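Local coordinates for protein copper-containing nitrite reductase (Thermus scotoductus, PDB 6HBE) that probably reduces nitrite to nitric oxide as a homotrimer, passing electrons through copper centres held in its cupredoxin domains, at residues 78-83 with 244-249; 118-123 with 375-380; 123-128 with 383-388; 135-140 with 199-204; 169-174 with 352-357. All coordinates share one frame; numbering follows the deposited sequence.

Interaction 1: residues 78-83 with 244-249. With CU (copper (II) ion), chain M.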
# COMPACT_ATOMS: atom_id res chain seq x y z
N SER C 78 -8.21 -23.84 5.55
CA SER C 78 -7.56 -24.05 4.27
C SER C 78 -6.08 -24.38 4.50
O SER C 78 -5.45 -23.79 5.37
CB SER C 78 -7.67 -22.79 3.38
OG SER C 78 -6.92 -23.00 2.19
N ILE C 79 -5.54 -25.30 3.72
CA ILE C 79 -4.16 -25.75 3.89
C ILE C 79 -3.49 -25.86 2.52
O ILE C 79 -3.79 -26.78 1.72
CB ILE C 79 -4.09 -27.07 4.74
CG1 ILE C 79 -2.65 -27.56 4.88
CG2 ILE C 79 -5.00 -28.16 4.19
CD1 ILE C 79 -2.41 -28.29 6.19
N HIS C 80 -2.56 -24.93 2.24
CA HIS C 80 -2.08 -24.74 0.86
C HIS C 80 -1.21 -25.89 0.35
O HIS C 80 -0.99 -25.96 -0.84
CB HIS C 80 -1.34 -23.39 0.68
CG HIS C 80 -2.17 -22.15 0.86
ND1 HIS C 80 -1.66 -20.88 0.67
CD2 HIS C 80 -3.48 -21.98 1.19
CE1 HIS C 80 -2.60 -19.98 0.92
NE2 HIS C 80 -3.72 -20.62 1.23
N ALA C 81 -0.67 -26.74 1.24
CA ALA C 81 0.04 -27.98 0.82
C ALA C 81 -0.82 -29.05 0.16
O ALA C 81 -0.28 -29.99 -0.47
CB ALA C 81 0.75 -28.60 2.03
N ALA C 82 -2.14 -28.92 0.26
CA ALA C 82 -3.07 -29.86 -0.39
C ALA C 82 -3.47 -29.43 -1.81
O ALA C 82 -4.11 -28.38 -1.96
CB ALA C 82 -4.32 -29.98 0.46
N ASN C 83 -3.10 -30.24 -2.83
CA ASN C 83 -3.57 -30.11 -4.21
C ASN C 83 -4.78 -31.05 -4.43
O ASN C 83 -4.74 -31.97 -5.25
CB ASN C 83 -2.44 -30.41 -5.22
CG ASN C 83 -2.84 -30.11 -6.68
OD1 ASN C 83 -3.47 -29.09 -6.97
ND2 ASN C 83 -2.46 -31.00 -7.60
N GLY C 244 4.99 -11.24 -1.59
CA GLY C 244 3.65 -10.77 -1.30
C GLY C 244 2.93 -11.63 -0.29
O GLY C 244 3.50 -12.63 0.18
N PRO C 245 1.70 -11.24 0.11
CA PRO C 245 0.92 -12.10 1.03
C PRO C 245 0.72 -13.54 0.53
O PRO C 245 0.19 -13.73 -0.55
CB PRO C 245 -0.40 -11.34 1.18
CG PRO C 245 0.01 -9.91 1.00
CD PRO C 245 1.05 -9.93 -0.09
N SER C 246 1.11 -14.50 1.39
CA SER C 246 1.16 -15.98 1.14
C SER C 246 2.27 -16.47 0.23
O SER C 246 2.31 -17.69 -0.09
CB SER C 246 -0.21 -16.58 0.72
OG SER C 246 -0.15 -18.01 0.73
N ASP C 247 3.18 -15.58 -0.20
CA ASP C 247 4.44 -16.00 -0.83
C ASP C 247 5.43 -16.51 0.23
O ASP C 247 5.42 -16.07 1.38
CB ASP C 247 5.14 -14.84 -1.57
CG ASP C 247 4.57 -14.53 -2.97
OD1 ASP C 247 4.14 -15.48 -3.71
OD2 ASP C 247 4.66 -13.32 -3.35
N SER C 248 6.30 -17.40 -0.18
CA SER C 248 7.31 -18.00 0.71
C SER C 248 8.62 -18.23 -0.01
O SER C 248 8.65 -18.22 -1.25
CB SER C 248 6.82 -19.35 1.25
OG SER C 248 6.77 -20.35 0.18
N TRP C 249 9.69 -18.42 0.77
CA TRP C 249 11.02 -18.74 0.30
C TRP C 249 11.71 -19.74 1.22
O TRP C 249 11.46 -19.71 2.42
CB TRP C 249 11.91 -17.47 0.24
CG TRP C 249 11.53 -16.44 -0.79
CD1 TRP C 249 10.67 -15.36 -0.60
CD2 TRP C 249 11.98 -16.36 -2.14
NE1 TRP C 249 10.57 -14.64 -1.76
CE2 TRP C 249 11.36 -15.22 -2.72
CE3 TRP C 249 12.87 -17.12 -2.92
CZ2 TRP C 249 11.62 -14.81 -4.05
CZ3 TRP C 249 13.11 -16.73 -4.27
CH2 TRP C 249 12.46 -15.59 -4.81
CU CU M . -5.40 -19.44 1.45
O HOH W 1 -6.81 -20.57 0.71
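His80 and Ser246 meet at a copper site of the kind that copper nitrite reductases build between cupredoxin domains of neighbouring subunits. The ion takes NE2 of His80 at 2.1 Å and water 1 at 1.9 Å, and its other ligands are His114 of the same chain and His267 of the second subunit. Three histidines plus a water match the type 2 centre, where nitrite is reduced in this family. Ser78 OG is hydrogen-bonded to water 1 at 2.8 Å.

Across the segments just one pair of side chains meets: Ser246 OG comes in at the imidazole edge, in its plane, 3.1 Å from His80 CE1. With chi1 at -170°, OG is swung anti to the serine's own backbone N, which brings it up to the ring. The ring's ND1 has its main partner in Gln239 OE1 of the second subunit, so both ring nitrogens are tied to that interface.

In the backbone, residues 79-82 form a type I turn and 244-247 a type II turn with Ser246 at positive phi. Asp247 N closes the second turn on Gly244 O at 3.0 Å, while Gly244 N donates back to the anti lone pair of Asp247 OD2 at 2.7 Å.

Interaction 2: residues 118-123 with 375-380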
# COMPACT_ATOMS: atom_id res chain seq x y z
N GLY C 118 -15.57 -19.93 5.16
CA GLY C 118 -16.14 -19.81 3.84
C GLY C 118 -16.49 -18.35 3.61
O GLY C 118 -16.66 -17.57 4.56
N GLY C 119 -16.59 -18.00 2.34
CA GLY C 119 -17.01 -16.64 1.93
C GLY C 119 -16.24 -15.51 2.58
O GLY C 119 -15.01 -15.55 2.63
N HIS C 120 -16.99 -14.53 3.11
CA HIS C 120 -16.46 -13.33 3.71
C HIS C 120 -15.51 -13.68 4.87
O HIS C 120 -14.52 -12.98 5.09
CB HIS C 120 -17.64 -12.51 4.23
CG HIS C 120 -17.26 -11.20 4.87
ND1 HIS C 120 -16.85 -10.10 4.15
CD2 HIS C 120 -17.28 -10.81 6.17
CE1 HIS C 120 -16.63 -9.09 4.98
NE2 HIS C 120 -16.87 -9.50 6.20
N GLY C 121 -15.82 -14.75 5.60
CA GLY C 121 -15.10 -15.07 6.80
C GLY C 121 -13.69 -15.53 6.59
O GLY C 121 -12.91 -15.46 7.53
N ILE C 122 -13.37 -16.06 5.41
CA ILE C 122 -12.00 -16.44 5.07
C ILE C 122 -11.08 -15.23 5.35
O ILE C 122 -10.12 -15.34 6.15
CB ILE C 122 -11.85 -16.91 3.61
CG1 ILE C 122 -12.72 -18.15 3.33
CG2 ILE C 122 -10.37 -17.16 3.28
CD1 ILE C 122 -12.83 -18.51 1.86
N MET C 123 -11.45 -14.09 4.75
CA MET C 123 -10.68 -12.84 4.88
C MET C 123 -10.81 -12.26 6.28
O MET C 123 -9.78 -11.93 6.91
CB MET C 123 -11.12 -11.80 3.82
CG MET C 123 -10.79 -12.21 2.38
SD MET C 123 -11.91 -13.44 1.62
CE MET C 123 -13.36 -12.43 1.28
N ASN C 375 -23.59 -0.32 5.61
CA ASN C 375 -22.75 -1.50 5.50
C ASN C 375 -21.76 -1.34 4.34
O ASN C 375 -22.16 -1.40 3.18
CB ASN C 375 -23.57 -2.80 5.35
CG ASN C 375 -22.71 -4.05 5.52
OD1 ASN C 375 -21.49 -3.97 5.75
ND2 ASN C 375 -23.32 -5.21 5.40
N GLU C 376 -20.49 -1.17 4.68
CA GLU C 376 -19.41 -1.08 3.67
C GLU C 376 -18.82 -2.45 3.31
O GLU C 376 -18.13 -2.57 2.29
CB GLU C 376 -18.29 -0.12 4.13
CG GLU C 376 -18.62 1.37 4.06
CD GLU C 376 -19.00 1.89 2.65
OE1 GLU C 376 -18.73 1.26 1.59
OE2 GLU C 376 -19.58 3.00 2.58
N ASP C 377 -19.09 -3.51 4.09
CA ASP C 377 -18.64 -4.84 3.66
C ASP C 377 -19.40 -5.19 2.39
O ASP C 377 -20.57 -4.79 2.22
CB ASP C 377 -18.81 -5.91 4.76
CG ASP C 377 -17.62 -5.96 5.75
OD1 ASP C 377 -16.47 -5.59 5.39
OD2 ASP C 377 -17.84 -6.38 6.92
N VAL C 378 -18.73 -5.90 1.47
CA VAL C 378 -19.17 -6.09 0.09
C VAL C 378 -19.82 -7.46 -0.16
O VAL C 378 -20.80 -7.52 -0.90
CB VAL C 378 -17.99 -5.85 -0.91
CG1 VAL C 378 -18.49 -5.75 -2.35
CG2 VAL C 378 -17.29 -4.55 -0.55
N PHE C 379 -19.29 -8.53 0.45
CA PHE C 379 -19.81 -9.90 0.28
C PHE C 379 -21.04 -10.12 1.19
O PHE C 379 -20.90 -10.33 2.39
CB PHE C 379 -18.72 -10.93 0.61
CG PHE C 379 -19.08 -12.36 0.25
CD1 PHE C 379 -19.85 -13.15 1.09
CD2 PHE C 379 -18.57 -12.94 -0.89
CE1 PHE C 379 -20.14 -14.47 0.77
CE2 PHE C 379 -18.83 -14.26 -1.21
CZ PHE C 379 -19.63 -15.03 -0.39
N ASP C 380 -22.24 -10.04 0.62
CA ASP C 380 -23.49 -10.12 1.43
C ASP C 380 -24.32 -11.39 1.13
O ASP C 380 -25.52 -11.47 1.38
CB ASP C 380 -24.29 -8.80 1.29
CG ASP C 380 -24.69 -8.48 -0.15
OD1 ASP C 380 -24.64 -9.39 -1.04
OD2 ASP C 380 -25.04 -7.30 -0.41
O HOH W 2 -16.82 -8.28 1.92
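The side chains of His120 and Phe379 run alongside one another in opposite senses where the first cupredoxin domain, through helix 120-126, meets a loop of the third, plastocyanin-like domain. One face of the phenyl ring takes the Gly119-His120 backbone: His120 N sits 3.8 Å above the plane, out toward the rim, and Gly119 CA makes a CH-pi contact 4.2 Å from the centroid, 28° off the ring normal. Gly119, at positive phi, has no side chain, which lets the ring come this close. The phenyl also meets Phe185 of the second subunit edge-to-face.

With CG anti to the backbone N (chi1 -179°), the imidazole of His120 reaches past Phe379 CB to lie against Asp377. The two side chains cross nearly perpendicularly, with ring and carboxylate planes 64° apart and His120 CE1 3.4 Å from Asp377 CG. Each polar end has its main partner elsewhere: His120 NE2 bonds to Asn356 OD1, and Asp377 OD2 accepts from NE2 of His390, a copper ligand, which makes Asp377 a second-shell residue of that site. Asp377 is itself held by an Asx turn, its N donating to Asn375 OD1 at 3.0 Å. The remaining imidazole nitrogen reaches the loop through water 2, which is 2.9 Å from His120 ND1 and accepts from Phe379 N, also at 2.9 Å.

Interaction 3: residues 123-128 with 383-388. With CU (copper (II) ion), chain N.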
# COMPACT_ATOMS: atom_id res chain seq x y z
N MET C 123 -11.45 -14.09 4.75
CA MET C 123 -10.68 -12.84 4.88
C MET C 123 -10.81 -12.26 6.28
O MET C 123 -9.78 -11.93 6.91
CB MET C 123 -11.12 -11.80 3.82
CG MET C 123 -10.79 -12.21 2.38
SD MET C 123 -11.91 -13.44 1.62
CE MET C 123 -13.36 -12.43 1.28
N ALA C 124 -12.03 -12.23 6.83
CA ALA C 124 -12.23 -11.58 8.15
C ALA C 124 -11.54 -12.33 9.30
O ALA C 124 -10.91 -11.70 10.17
CB ALA C 124 -13.71 -11.37 8.45
N HIS C 125 -11.59 -13.65 9.29
CA HIS C 125 -10.92 -14.44 10.37
C HIS C 125 -9.40 -14.49 10.25
O HIS C 125 -8.70 -14.48 11.26
CB HIS C 125 -11.45 -15.89 10.43
CG HIS C 125 -12.82 -16.00 11.01
ND1 HIS C 125 -13.20 -17.07 11.79
CD2 HIS C 125 -13.91 -15.20 10.91
CE1 HIS C 125 -14.47 -16.93 12.14
NE2 HIS C 125 -14.92 -15.80 11.62
N THR C 126 -8.88 -14.59 9.03
CA THR C 126 -7.42 -14.67 8.83
C THR C 126 -6.74 -13.43 9.39
O THR C 126 -5.74 -13.51 10.16
CB THR C 126 -7.08 -14.92 7.36
OG1 THR C 126 -7.56 -16.22 6.98
CG2 THR C 126 -5.56 -14.86 7.13
N MET C 127 -7.31 -12.27 9.12
CA MET C 127 -6.73 -11.02 9.65
C MET C 127 -6.78 -10.87 11.17
O MET C 127 -6.05 -10.05 11.72
CB MET C 127 -7.27 -9.78 8.94
CG MET C 127 -8.73 -9.46 9.11
SD MET C 127 -9.11 -8.80 10.73
CE MET C 127 -8.08 -7.41 10.94
N GLY C 128 -7.63 -11.66 11.85
CA GLY C 128 -7.67 -11.73 13.32
C GLY C 128 -6.66 -12.65 14.01
O GLY C 128 -6.68 -12.74 15.23
N GLU C 383 -24.49 -17.03 4.95
CA GLU C 383 -24.99 -16.72 6.29
C GLU C 383 -23.92 -16.88 7.35
O GLU C 383 -22.87 -17.47 7.09
CB GLU C 383 -26.19 -17.64 6.64
CG GLU C 383 -26.08 -19.07 6.12
CD GLU C 383 -24.96 -19.87 6.75
OE1 GLU C 383 -24.95 -19.99 8.00
OE2 GLU C 383 -24.08 -20.38 6.00
N GLY C 384 -24.19 -16.34 8.54
CA GLY C 384 -23.32 -16.51 9.71
C GLY C 384 -21.92 -15.93 9.46
O GLY C 384 -21.78 -14.87 8.82
N GLU C 385 -20.90 -16.67 9.89
CA GLU C 385 -19.51 -16.28 9.65
C GLU C 385 -19.09 -16.29 8.19
O GLU C 385 -18.02 -15.77 7.84
CB GLU C 385 -18.55 -17.18 10.48
CG GLU C 385 -18.74 -17.06 11.98
CD GLU C 385 -18.54 -15.66 12.50
OE1 GLU C 385 -17.60 -14.95 12.02
OE2 GLU C 385 -19.31 -15.27 13.40
N ARG C 386 -19.91 -16.87 7.31
CA ARG C 386 -19.65 -16.83 5.88
C ARG C 386 -20.13 -15.57 5.16
O ARG C 386 -19.76 -15.37 3.98
CB ARG C 386 -20.18 -18.09 5.20
CG ARG C 386 -19.57 -19.37 5.75
CD ARG C 386 -19.89 -20.58 4.89
NE ARG C 386 -21.34 -20.78 4.81
CZ ARG C 386 -21.96 -21.49 3.87
NH1 ARG C 386 -21.28 -22.10 2.92
NH2 ARG C 386 -23.28 -21.63 3.92
N THR C 387 -20.90 -14.71 5.85
CA THR C 387 -21.49 -13.51 5.25
C THR C 387 -20.91 -12.24 5.84
O THR C 387 -20.40 -12.20 6.98
CB THR C 387 -23.06 -13.45 5.40
OG1 THR C 387 -23.61 -12.54 4.44
CG2 THR C 387 -23.52 -13.05 6.77
N GLY C 388 -20.95 -11.20 5.02
CA GLY C 388 -20.64 -9.83 5.43
C GLY C 388 -21.85 -8.92 5.58
O GLY C 388 -21.68 -7.69 5.68
CU CU N . -12.08 -18.73 12.08
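His125 joins a type 1 copper centre to Glu385 of the plastocyanin-like third domain, one imidazole serving both. In the first shell, His125 ND1 binds copper at 2.0 Å, and His75, Cys115 and Gln130 complete the cupredoxin site. The other ring nitrogen, NE2, donates to Glu385 OE1 at 2.8 Å in an almost straight bond, N-H...O 174°. OE1 lies in the imidazole plane, at the ring edge. From the carboxylate's side the approach is different: the nitrogen comes from above the carboxylate plane, and the two planes stand 55° apart. Such a His-carboxylate bond fixes the rotation of the ring and would probably polarise the imidazole that ligates the metal.

One shell out, Phe44 stacks on the His125 ring, and Tyr433 OH also bonds to Glu385 OE1, so that oxygen has two partners. Glu385 touches His431 as well, a ligand of the third domain's own copper, and its side chain comes within about 7 Å of that ion. The glutamate bends at its second torsion (chi2 -59°) to turn the carboxylate back to the histidine.

Further out, the backbone under Glu385 is a short 3-10 turn: Arg386 N bonds to Glu383 O at 3.0 Å and Thr387 N to Gly384 O at 3.1 Å. A salt bridge spans the turn, with Arg386 NH2 meeting Glu383 OE2 end-on at 2.6 Å.

Interaction 4: residues 135-140 with 199-204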
# COMPACT_ATOMS: atom_id res chain seq x y z
N VAL C 135 5.45 -27.04 6.37
CA VAL C 135 6.62 -27.28 5.54
C VAL C 135 6.63 -28.72 5.03
O VAL C 135 6.42 -29.67 5.81
CB VAL C 135 7.95 -27.08 6.33
CG1 VAL C 135 9.16 -27.34 5.46
CG2 VAL C 135 8.01 -25.67 6.92
N VAL C 136 6.90 -28.85 3.74
CA VAL C 136 7.08 -30.13 3.03
C VAL C 136 8.51 -30.21 2.53
O VAL C 136 8.88 -29.58 1.54
CB VAL C 136 6.07 -30.31 1.86
CG1 VAL C 136 6.23 -31.68 1.19
CG2 VAL C 136 4.64 -30.14 2.34
N GLU C 137 9.35 -30.97 3.24
CA GLU C 137 10.78 -31.07 2.91
C GLU C 137 10.97 -31.91 1.65
O GLU C 137 10.47 -33.05 1.61
CB GLU C 137 11.55 -31.83 4.00
CG GLU C 137 12.26 -31.01 5.03
CD GLU C 137 13.22 -29.92 4.51
OE1 GLU C 137 13.04 -28.83 5.01
OE2 GLU C 137 14.15 -30.12 3.70
N PRO C 138 11.72 -31.40 0.65
CA PRO C 138 11.86 -32.12 -0.61
C PRO C 138 12.74 -33.37 -0.52
O PRO C 138 13.66 -33.42 0.31
CB PRO C 138 12.55 -31.11 -1.52
CG PRO C 138 13.33 -30.23 -0.59
CD PRO C 138 12.48 -30.13 0.64
N LYS C 139 12.47 -34.33 -1.39
CA LYS C 139 13.34 -35.49 -1.54
C LYS C 139 14.64 -35.04 -2.19
O LYS C 139 15.69 -35.46 -1.76
CB LYS C 139 12.69 -36.58 -2.40
CG LYS C 139 11.43 -37.20 -1.78
CD LYS C 139 11.44 -38.73 -1.83
CE LYS C 139 10.15 -39.30 -1.24
NZ LYS C 139 8.99 -39.17 -2.17
N GLU C 140 14.56 -34.20 -3.22
CA GLU C 140 15.75 -33.59 -3.83
C GLU C 140 16.37 -32.61 -2.83
O GLU C 140 15.70 -31.67 -2.39
CB GLU C 140 15.37 -32.83 -5.12
CG GLU C 140 16.52 -32.08 -5.79
CD GLU C 140 16.10 -31.23 -6.99
OE1 GLU C 140 14.92 -31.26 -7.41
OE2 GLU C 140 16.97 -30.51 -7.51
N TYR C 199 26.28 -22.92 8.37
CA TYR C 199 25.31 -23.05 7.28
C TYR C 199 23.88 -22.92 7.85
O TYR C 199 23.40 -23.82 8.57
CB TYR C 199 25.53 -24.38 6.54
CG TYR C 199 24.41 -24.93 5.67
CD1 TYR C 199 23.45 -24.09 5.05
CD2 TYR C 199 24.33 -26.31 5.41
CE1 TYR C 199 22.43 -24.61 4.27
CE2 TYR C 199 23.31 -26.84 4.61
CZ TYR C 199 22.38 -25.99 4.03
OH TYR C 199 21.38 -26.54 3.25
N LEU C 200 23.23 -21.78 7.57
CA LEU C 200 21.83 -21.56 7.97
C LEU C 200 20.86 -21.88 6.84
O LEU C 200 21.14 -21.56 5.68
CB LEU C 200 21.62 -20.10 8.42
CG LEU C 200 22.52 -19.58 9.54
CD1 LEU C 200 22.09 -18.17 9.95
CD2 LEU C 200 22.56 -20.46 10.80
N ARG C 201 19.71 -22.48 7.18
CA ARG C 201 18.59 -22.59 6.22
C ARG C 201 17.34 -21.91 6.84
O ARG C 201 16.92 -22.27 7.94
CB ARG C 201 18.32 -24.03 5.78
CG ARG C 201 17.40 -24.15 4.54
CD ARG C 201 17.73 -25.40 3.72
NE ARG C 201 17.18 -26.62 4.31
CZ ARG C 201 17.76 -27.83 4.33
NH1 ARG C 201 18.96 -28.07 3.81
NH2 ARG C 201 17.09 -28.84 4.89
N ILE C 202 16.78 -20.92 6.13
CA ILE C 202 15.69 -20.07 6.63
C ILE C 202 14.44 -20.47 5.82
O ILE C 202 14.50 -20.57 4.59
CB ILE C 202 16.01 -18.56 6.46
CG1 ILE C 202 17.29 -18.19 7.22
CG2 ILE C 202 14.84 -17.68 6.95
CD1 ILE C 202 17.90 -16.87 6.80
N TYR C 203 13.35 -20.73 6.52
CA TYR C 203 12.05 -21.05 5.91
C TYR C 203 11.18 -19.83 6.22
O TYR C 203 10.81 -19.62 7.39
CB TYR C 203 11.48 -22.33 6.53
CG TYR C 203 12.32 -23.60 6.31
CD1 TYR C 203 13.46 -23.86 7.08
CD2 TYR C 203 11.93 -24.55 5.38
CE1 TYR C 203 14.21 -25.02 6.90
CE2 TYR C 203 12.67 -25.73 5.17
CZ TYR C 203 13.82 -25.95 5.93
OH TYR C 203 14.57 -27.10 5.77
N PHE C 204 10.86 -19.03 5.19
CA PHE C 204 10.17 -17.73 5.38
C PHE C 204 8.81 -17.72 4.70
O PHE C 204 8.73 -18.02 3.51
CB PHE C 204 11.03 -16.60 4.79
CG PHE C 204 10.36 -15.23 4.85
CD1 PHE C 204 9.98 -14.70 6.05
CD2 PHE C 204 10.18 -14.48 3.70
CE1 PHE C 204 9.38 -13.46 6.13
CE2 PHE C 204 9.61 -13.20 3.77
CZ PHE C 204 9.18 -12.72 5.00
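Glu137 OE1 comes in at the edge of the Tyr203 ring, near its plane, with the carboxylate turned 75° against the phenol. Tyr157 stacks on this ring, and Val135 CG1 touches it obliquely, 3.9 Å from Tyr203 CE2. The second flat group, the Arg201 guanidinium, presents its edge to the same phenol oxygen. It grips that oxygen side-on, NE at 3.0 Å and NH2 at 3.2 Å from Tyr203 OH, both in the guanidinium plane. The hydroxyl in turn donates to Glu137 OE1; the modelled 2.4 Å between Tyr203 OH and Glu137 OE1 is very short and its exact value doubtful.

The acid also meets the arginine directly, in a salt bridge of 3.4 Å from Glu137 OE2 to Arg201 NH2. Glu137 gets there by bending at chi2 (-52°), which brings the carboxylate in across the phenol. Acid, phenol and guanidinium thus form one buried polar cluster. With a phenylalanine in place of Tyr203, Glu137 OE1 would probably be left without its donor, and Arg201 NE without the oxygen that helps fix its rotation.

The contact packs strand 131-137 of the first cupredoxin domain against strand 199-208 of the second, the short axes 10.3 Å apart at 140°. Strands 154-163 and 248-254 flank the latter, and Arg201 NH1 is partnered by Tyr199 OH and, on helix 143-148, Glu145.

Interaction 5: residues 169-174 with 352-357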
# COMPACT_ATOMS: atom_id res chain seq x y z
N ASP C 169 -9.20 0.08 9.22
CA ASP C 169 -7.74 0.09 8.94
C ASP C 169 -7.37 -1.14 8.09
O ASP C 169 -6.50 -1.02 7.21
CB ASP C 169 -6.92 0.07 10.22
CG ASP C 169 -6.91 1.40 10.95
OD1 ASP C 169 -7.38 2.40 10.36
OD2 ASP C 169 -6.39 1.45 12.08
N PHE C 170 -8.03 -2.28 8.31
CA PHE C 170 -7.79 -3.47 7.47
C PHE C 170 -8.11 -3.21 5.97
O PHE C 170 -7.31 -3.57 5.08
CB PHE C 170 -8.53 -4.70 7.99
CG PHE C 170 -8.31 -5.93 7.13
CD1 PHE C 170 -7.05 -6.52 7.05
CD2 PHE C 170 -9.35 -6.46 6.40
CE1 PHE C 170 -6.84 -7.64 6.22
CE2 PHE C 170 -9.14 -7.56 5.55
CZ PHE C 170 -7.89 -8.15 5.47
N TYR C 171 -9.28 -2.64 5.69
CA TYR C 171 -9.65 -2.23 4.31
C TYR C 171 -8.62 -1.26 3.70
O TYR C 171 -8.22 -1.40 2.56
CB TYR C 171 -11.06 -1.60 4.26
CG TYR C 171 -12.19 -2.55 3.96
CD1 TYR C 171 -12.45 -3.64 4.76
CD2 TYR C 171 -13.05 -2.29 2.89
CE1 TYR C 171 -13.51 -4.50 4.49
CE2 TYR C 171 -14.11 -3.13 2.61
CZ TYR C 171 -14.33 -4.24 3.40
OH TYR C 171 -15.37 -5.09 3.10
N ASP C 172 -8.17 -0.31 4.50
CA ASP C 172 -7.22 0.71 4.07
C ASP C 172 -5.72 0.28 4.01
O ASP C 172 -4.86 1.08 3.60
CB ASP C 172 -7.38 1.94 5.01
CG ASP C 172 -8.78 2.59 4.92
OD1 ASP C 172 -9.51 2.32 3.97
OD2 ASP C 172 -9.14 3.38 5.82
N GLY C 173 -5.39 -0.94 4.43
CA GLY C 173 -4.00 -1.43 4.47
C GLY C 173 -3.13 -0.75 5.50
O GLY C 173 -1.90 -0.65 5.32
N LYS C 174 -3.74 -0.23 6.57
CA LYS C 174 -3.03 0.50 7.60
C LYS C 174 -2.76 -0.43 8.83
O LYS C 174 -3.55 -0.45 9.78
CB LYS C 174 -3.84 1.74 8.00
CG LYS C 174 -3.12 2.65 8.99
CD LYS C 174 -4.02 3.75 9.56
CE LYS C 174 -3.27 4.55 10.62
NZ LYS C 174 -4.11 5.49 11.43
N GLN C 352 -20.07 3.18 10.13
CA GLN C 352 -19.82 2.13 9.14
C GLN C 352 -19.72 0.76 9.78
O GLN C 352 -19.08 0.62 10.82
CB GLN C 352 -18.50 2.39 8.39
CG GLN C 352 -18.44 3.69 7.63
CD GLN C 352 -17.14 3.84 6.83
OE1 GLN C 352 -16.10 3.33 7.23
NE2 GLN C 352 -17.21 4.52 5.71
N MET C 353 -20.33 -0.24 9.15
CA MET C 353 -19.98 -1.64 9.38
C MET C 353 -18.92 -1.96 8.32
O MET C 353 -19.17 -1.81 7.14
CB MET C 353 -21.19 -2.56 9.20
CG MET C 353 -22.34 -2.28 10.17
SD MET C 353 -23.92 -2.23 9.30
CE MET C 353 -25.05 -2.51 10.69
N VAL C 354 -17.72 -2.38 8.75
CA VAL C 354 -16.58 -2.56 7.84
C VAL C 354 -15.54 -3.51 8.45
O VAL C 354 -15.12 -3.33 9.59
CB VAL C 354 -15.98 -1.19 7.40
CG1 VAL C 354 -15.57 -0.31 8.58
CG2 VAL C 354 -14.79 -1.36 6.44
N GLY C 355 -15.14 -4.54 7.69
CA GLY C 355 -14.23 -5.57 8.21
C GLY C 355 -14.69 -6.23 9.51
O GLY C 355 -13.89 -6.41 10.42
N ASN C 356 -15.99 -6.58 9.58
CA ASN C 356 -16.61 -7.14 10.79
C ASN C 356 -16.31 -6.28 12.02
O ASN C 356 -15.87 -6.79 13.06
CB ASN C 356 -16.22 -8.60 11.02
CG ASN C 356 -16.84 -9.56 10.02
OD1 ASN C 356 -17.38 -9.17 8.98
ND2 ASN C 356 -16.78 -10.84 10.34
N SER C 357 -16.51 -4.97 11.88
CA SER C 357 -16.36 -4.02 12.96
C SER C 357 -17.24 -2.82 12.74
O SER C 357 -17.75 -2.62 11.65
CB SER C 357 -14.89 -3.58 13.15
OG SER C 357 -14.44 -2.65 12.18
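At Val354 a chi1 of 55° wedges CG1 between the backbone N and the carbonyl carbon and leaves CG2 on the side opposite N, squarely over the Tyr171 ring. What comes together is the C-terminal end of helix 167-172 and a tight hairpin turn of the plastocyanin-like cupredoxin domain, linking strands 349-353 and 358-359. CG2 makes a CH-pi contact 3.7 Å from the ring centroid and 14° off its normal. Beside it, Gly355 N lies obliquely to the ring, 3.6 Å from Tyr171 CE1; its hydrogen bond goes to Asp377 OD1, which also takes a weak one from Tyr171 OH. Were Tyr171 replaced by a leucine, Val354 CG2 would probably lose its aromatic face and Asp377 OD1 the weak bond from the hydroxyl.

The helix stops in a Schellman motif. Gly173 turns to positive phi, and Lys174 N reaches back to Asp169 O at 2.9 Å. On the hairpin side, Gly355 and Asn356 both adopt positive phi to make the reversal. Val354 N closes it on Ser357 O at 2.9 Å, and Ser357 OG donates to Val354 O at 2.8 Å, with a C=O...O angle of 172°.

How the interactions relate
Along the chain interaction 1 crosses 2, 3 and 5, and 2 crosses 3, whereas 4 falls within the spans of 1, 2 and 3, and 5 within those of 2 and 3. Interactions 2, 3 and 5 cluster where the third domain meets the rest: centres of 2 and 3 are 6 Å apart, sharing helix 120-126, and 5 lies 11 to 12 Å from them, joined to 2 through Asp377. Interactions 1 and 4, 15 Å apart, use neighbouring strands 248-254 and 199-208 of one sheet. Apart from 4, all reach the second subunit. In 1, 2, 3 and 5 copper sites or their surroundings, domain contacts and the subunit interface lie close together.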